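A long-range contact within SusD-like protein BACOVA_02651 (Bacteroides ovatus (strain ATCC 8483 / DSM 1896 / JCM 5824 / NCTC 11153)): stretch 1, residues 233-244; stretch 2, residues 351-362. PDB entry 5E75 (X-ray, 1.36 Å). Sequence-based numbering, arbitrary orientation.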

# COMPACT_ATOMS: atom_id res chain seq x y z
N LEU A 233 -11.87 5.75 8.25
CA LEU A 233 -11.37 5.30 6.96
C LEU A 233 -11.36 3.77 6.85
O LEU A 233 -11.37 3.23 5.75
CB LEU A 233 -9.94 5.79 6.74
CG LEU A 233 -9.74 7.27 6.49
CD1 LEU A 233 -8.28 7.64 6.71
CD2 LEU A 233 -10.22 7.65 5.09
N PHE A 234 -11.34 3.09 7.99
CA PHE A 234 -11.08 1.65 8.03
C PHE A 234 -12.27 0.88 8.56
O PHE A 234 -12.13 -0.20 9.13
CB PHE A 234 -9.78 1.42 8.81
CG PHE A 234 -8.69 2.34 8.38
CD1 PHE A 234 -8.05 2.17 7.16
CD2 PHE A 234 -8.35 3.43 9.17
CE1 PHE A 234 -7.07 3.06 6.74
CE2 PHE A 234 -7.36 4.32 8.74
CZ PHE A 234 -6.72 4.12 7.55
N LYS A 235 -13.46 1.43 8.28
CA LYS A 235 -14.73 0.79 8.57
C LYS A 235 -15.46 0.56 7.26
O LYS A 235 -15.45 1.42 6.37
CB LYS A 235 -15.57 1.68 9.48
CG LYS A 235 -14.94 1.96 10.81
CD LYS A 235 -15.75 2.96 11.63
CE LYS A 235 -14.97 3.45 12.85
NZ LYS A 235 -15.71 4.50 13.58
N TYR A 236 -16.09 -0.60 7.14
CA TYR A 236 -16.76 -0.99 5.89
C TYR A 236 -17.86 -0.02 5.45
O TYR A 236 -18.04 0.22 4.25
CB TYR A 236 -17.29 -2.42 6.02
CG TYR A 236 -18.65 -2.67 5.43
CD1 TYR A 236 -18.80 -2.94 4.09
CD2 TYR A 236 -19.78 -2.63 6.23
CE1 TYR A 236 -20.07 -3.17 3.55
CE2 TYR A 236 -21.02 -2.84 5.72
CZ TYR A 236 -21.17 -3.12 4.38
OH TYR A 236 -22.44 -3.33 3.90
N LYS A 237 -18.59 0.56 6.40
CA LYS A 237 -19.66 1.50 6.05
C LYS A 237 -19.11 2.72 5.34
O LYS A 237 -19.87 3.43 4.68
CB LYS A 237 -20.43 1.96 7.28
CG LYS A 237 -21.37 0.93 7.89
CD LYS A 237 -22.51 0.57 6.97
CE LYS A 237 -23.63 -0.11 7.74
NZ LYS A 237 -24.70 -0.57 6.81
N ASN A 238 -17.81 2.97 5.46
CA ASN A 238 -17.19 4.12 4.81
C ASN A 238 -16.30 3.73 3.63
O ASN A 238 -15.50 4.54 3.18
CB ASN A 238 -16.39 4.95 5.82
CG ASN A 238 -17.26 5.46 6.93
OD1 ASN A 238 -18.36 5.97 6.69
ND2 ASN A 238 -16.81 5.30 8.17
N ASN A 239 -16.47 2.52 3.11
CA ASN A 239 -15.83 2.18 1.84
C ASN A 239 -16.21 3.29 0.85
O ASN A 239 -17.36 3.75 0.83
CB ASN A 239 -16.34 0.84 1.29
CG ASN A 239 -15.65 -0.37 1.90
OD1 ASN A 239 -14.58 -0.29 2.52
ND2 ASN A 239 -16.25 -1.53 1.68
N ASN A 240 -15.25 3.72 0.04
CA ASN A 240 -15.49 4.72 -1.02
C ASN A 240 -15.90 6.07 -0.48
O ASN A 240 -16.58 6.85 -1.15
CB ASN A 240 -16.46 4.19 -2.06
CG ASN A 240 -15.91 2.99 -2.77
OD1 ASN A 240 -14.74 2.97 -3.14
ND2 ASN A 240 -16.74 1.97 -2.95
N ASN A 241 -15.43 6.38 0.71
CA ASN A 241 -15.53 7.72 1.26
C ASN A 241 -14.78 8.73 0.38
O ASN A 241 -14.04 8.35 -0.53
CB ASN A 241 -14.97 7.72 2.69
CG ASN A 241 -13.49 7.40 2.73
OD1 ASN A 241 -12.65 8.25 2.43
ND2 ASN A 241 -13.16 6.15 3.05
N GLN A 242 -14.95 10.01 0.66
CA GLN A 242 -14.40 11.04 -0.22
C GLN A 242 -12.87 11.05 -0.28
O GLN A 242 -12.30 11.55 -1.25
CB GLN A 242 -14.91 12.42 0.17
CG GLN A 242 -14.45 12.91 1.52
CD GLN A 242 -14.81 14.36 1.77
OE1 GLN A 242 -14.59 15.21 0.90
NE2 GLN A 242 -15.36 14.64 2.94
N GLU A 243 -12.22 10.52 0.76
CA GLU A 243 -10.75 10.44 0.81
C GLU A 243 -10.21 9.25 -0.01
O GLU A 243 -9.02 9.19 -0.34
CB GLU A 243 -10.26 10.38 2.27
CG GLU A 243 -8.77 10.23 2.43
CD GLU A 243 -8.27 10.49 3.84
OE1 GLU A 243 -9.06 10.92 4.70
OE2 GLU A 243 -7.07 10.23 4.07
N SER A 244 -11.09 8.32 -0.35
CA SER A 244 -10.71 7.13 -1.11
C SER A 244 -10.65 7.48 -2.59
O SER A 244 -11.68 7.50 -3.29
CB SER A 244 -11.73 6.02 -0.87
OG SER A 244 -11.30 4.78 -1.42
N SER A 351 -13.27 -10.47 4.29
CA SER A 351 -13.39 -9.16 4.89
C SER A 351 -14.21 -8.24 4.00
O SER A 351 -14.05 -8.27 2.79
CB SER A 351 -12.01 -8.52 5.05
OG SER A 351 -12.14 -7.17 5.44
N PRO A 352 -15.06 -7.40 4.61
CA PRO A 352 -15.86 -6.43 3.85
C PRO A 352 -15.12 -5.14 3.50
O PRO A 352 -15.68 -4.27 2.82
CB PRO A 352 -17.00 -6.14 4.82
CG PRO A 352 -16.38 -6.21 6.14
CD PRO A 352 -15.38 -7.35 6.04
N LEU A 353 -13.88 -4.99 3.95
CA LEU A 353 -13.15 -3.77 3.68
C LEU A 353 -12.56 -3.74 2.28
O LEU A 353 -12.04 -4.75 1.78
CB LEU A 353 -12.02 -3.61 4.69
CG LEU A 353 -12.47 -3.57 6.14
CD1 LEU A 353 -11.25 -3.57 7.03
CD2 LEU A 353 -13.32 -2.35 6.44
N ASN A 354 -12.64 -2.58 1.65
CA ASN A 354 -11.86 -2.36 0.44
C ASN A 354 -10.37 -2.33 0.77
O ASN A 354 -9.99 -2.15 1.95
CB ASN A 354 -12.26 -1.04 -0.22
CG ASN A 354 -13.57 -1.12 -0.98
OD1 ASN A 354 -14.10 -2.21 -1.23
ND2 ASN A 354 -14.09 0.03 -1.35
N THR A 355 -9.53 -2.49 -0.25
CA THR A 355 -8.08 -2.34 -0.08
C THR A 355 -7.65 -1.04 -0.75
O THR A 355 -7.73 -0.89 -1.96
CB THR A 355 -7.30 -3.50 -0.72
OG1 THR A 355 -7.72 -4.74 -0.14
CG2 THR A 355 -5.80 -3.36 -0.50
N TYR A 356 -7.23 -0.06 0.03
CA TYR A 356 -6.80 1.22 -0.52
C TYR A 356 -5.61 1.07 -1.47
O TYR A 356 -4.67 0.32 -1.19
CB TYR A 356 -6.41 2.19 0.59
CG TYR A 356 -7.57 2.75 1.36
CD1 TYR A 356 -8.45 3.64 0.75
CD2 TYR A 356 -7.78 2.42 2.69
CE1 TYR A 356 -9.51 4.17 1.43
CE2 TYR A 356 -8.85 2.97 3.39
CZ TYR A 356 -9.72 3.84 2.74
OH TYR A 356 -10.80 4.39 3.39
N ILE A 357 -5.67 1.80 -2.58
CA ILE A 357 -4.54 2.00 -3.46
C ILE A 357 -4.02 3.43 -3.31
O ILE A 357 -2.81 3.66 -3.22
CB ILE A 357 -4.89 1.67 -4.93
CG1 ILE A 357 -5.18 0.18 -5.07
CG2 ILE A 357 -3.77 2.10 -5.89
CD1 ILE A 357 -5.75 -0.24 -6.44
N LEU A 358 -4.94 4.40 -3.26
CA LEU A 358 -4.59 5.80 -3.04
C LEU A 358 -5.61 6.54 -2.17
O LEU A 358 -6.80 6.59 -2.52
CB LEU A 358 -4.45 6.54 -4.37
CG LEU A 358 -3.99 8.01 -4.27
CD1 LEU A 358 -2.54 8.07 -3.80
CD2 LEU A 358 -4.17 8.71 -5.61
N ARG A 359 -5.14 7.11 -1.06
CA ARG A 359 -5.94 8.04 -0.26
C ARG A 359 -5.51 9.49 -0.49
O ARG A 359 -4.35 9.77 -0.78
CB ARG A 359 -5.80 7.71 1.24
CG ARG A 359 -6.52 6.47 1.66
CD ARG A 359 -6.75 6.41 3.15
NE ARG A 359 -5.60 6.05 3.97
CZ ARG A 359 -4.96 6.88 4.79
NH1 ARG A 359 -5.22 8.18 4.80
NH2 ARG A 359 -4.02 6.40 5.59
N LEU A 360 -6.43 10.42 -0.27
CA LEU A 360 -6.11 11.84 -0.40
C LEU A 360 -4.95 12.26 0.51
O LEU A 360 -4.13 13.09 0.10
CB LEU A 360 -7.36 12.68 -0.14
CG LEU A 360 -7.25 14.18 -0.36
CD1 LEU A 360 -7.01 14.52 -1.82
CD2 LEU A 360 -8.49 14.86 0.17
N ALA A 361 -4.83 11.67 1.70
CA ALA A 361 -3.73 12.06 2.58
C ALA A 361 -2.37 11.77 1.94
O ALA A 361 -1.40 12.45 2.24
CB ALA A 361 -3.83 11.35 3.89
N ASP A 362 -2.30 10.73 1.12
CA ASP A 362 -1.06 10.42 0.38
C ASP A 362 -0.70 11.58 -0.55
O ASP A 362 0.46 11.98 -0.66
CB ASP A 362 -1.30 9.12 -0.40
CG ASP A 362 -0.04 8.42 -0.83
OD1 ASP A 362 1.00 9.06 -1.00
OD2 ASP A 362 -0.11 7.19 -0.99
O HOH W 1 -12.61 2.57 -0.21

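Loops that lack regular secondary structure can still be packed and hydrogen-bonded against a distant part of the chain, provided that a few apolar contacts are joined by hydrogen bonds that satisfy backbone groups. The contact between residues 233-244 and 351-362 of this SusD-like protein, whose touching residues lie at least 112 positions apart in sequence, illustrates the principle.

At the apolar centre lies Tyr356, which has more of its surface covered by the opposing stretch than any other residue here. Phe234 CE1 approaches Tyr356 CE2 to 3.8 Å; the two ring planes are inclined at 84° with centroids 6.0 Å apart, an oblique arrangement. A second apolar patch forms where Tyr236 CD1 meets Pro352 CB at 3.7 Å and Leu353 CD2 lies 4.0 Å from Tyr236 CB. The same leucine methyl group packs against the backbone, with Leu353 CD2 only 3.4 Å from Tyr236 N, so the loop's main chain itself is part of the packing surface.

The Tyr356 ring also carries the contact into its polar layer. Its hydroxyl donates to the backbone, Tyr356 OH to Leu233 O at 2.7 Å, and accepts from the side chain of Asn241, whose ND2 lies 3.0 Å from Tyr356 OH. Asn241 ND2 also donates to Asn238 O at 2.8 Å, bracing the type II turn from Asn238 to Asn241 while tying it to the tyrosine.

Asn239 uses its amide as a two-way clamp. Asn239 ND2 donates to Pro352 O at 3.0 Å, and Asn239 OD1 accepts from Asn354 N at 3.1 Å, the latter nearly linear at 173°. One side chain thus satisfies a carbonyl and an amide of the other backbone, much as a neighbouring strand might. Beside it, a water accepts from Asn240 N at 2.9 Å and from Asn354 ND2 at 3.2 Å, and is also hydrogen-bonded to Ser244 OG at 2.8 Å, bridging the stretches.

Farther along, Ser244 and Arg359 form an antiparallel, non-hydrogen-bonded bridge pair, their CA atoms 4.9 Å apart. Arg359 occupies the N-cap position, and Leu360 N, at the start of the helix, donates to Glu243 O at 2.9 Å. The Glu243 side chain reaches the same region: Glu243 OE2 forms a salt bridge with Arg359 NH1 at 2.9 Å, at the edge of the guanidinium. Over one face of that group lies Leu233, with CD1 3.6 Å from Arg359 NH1, so the charged pair remains in contact with apolar surface.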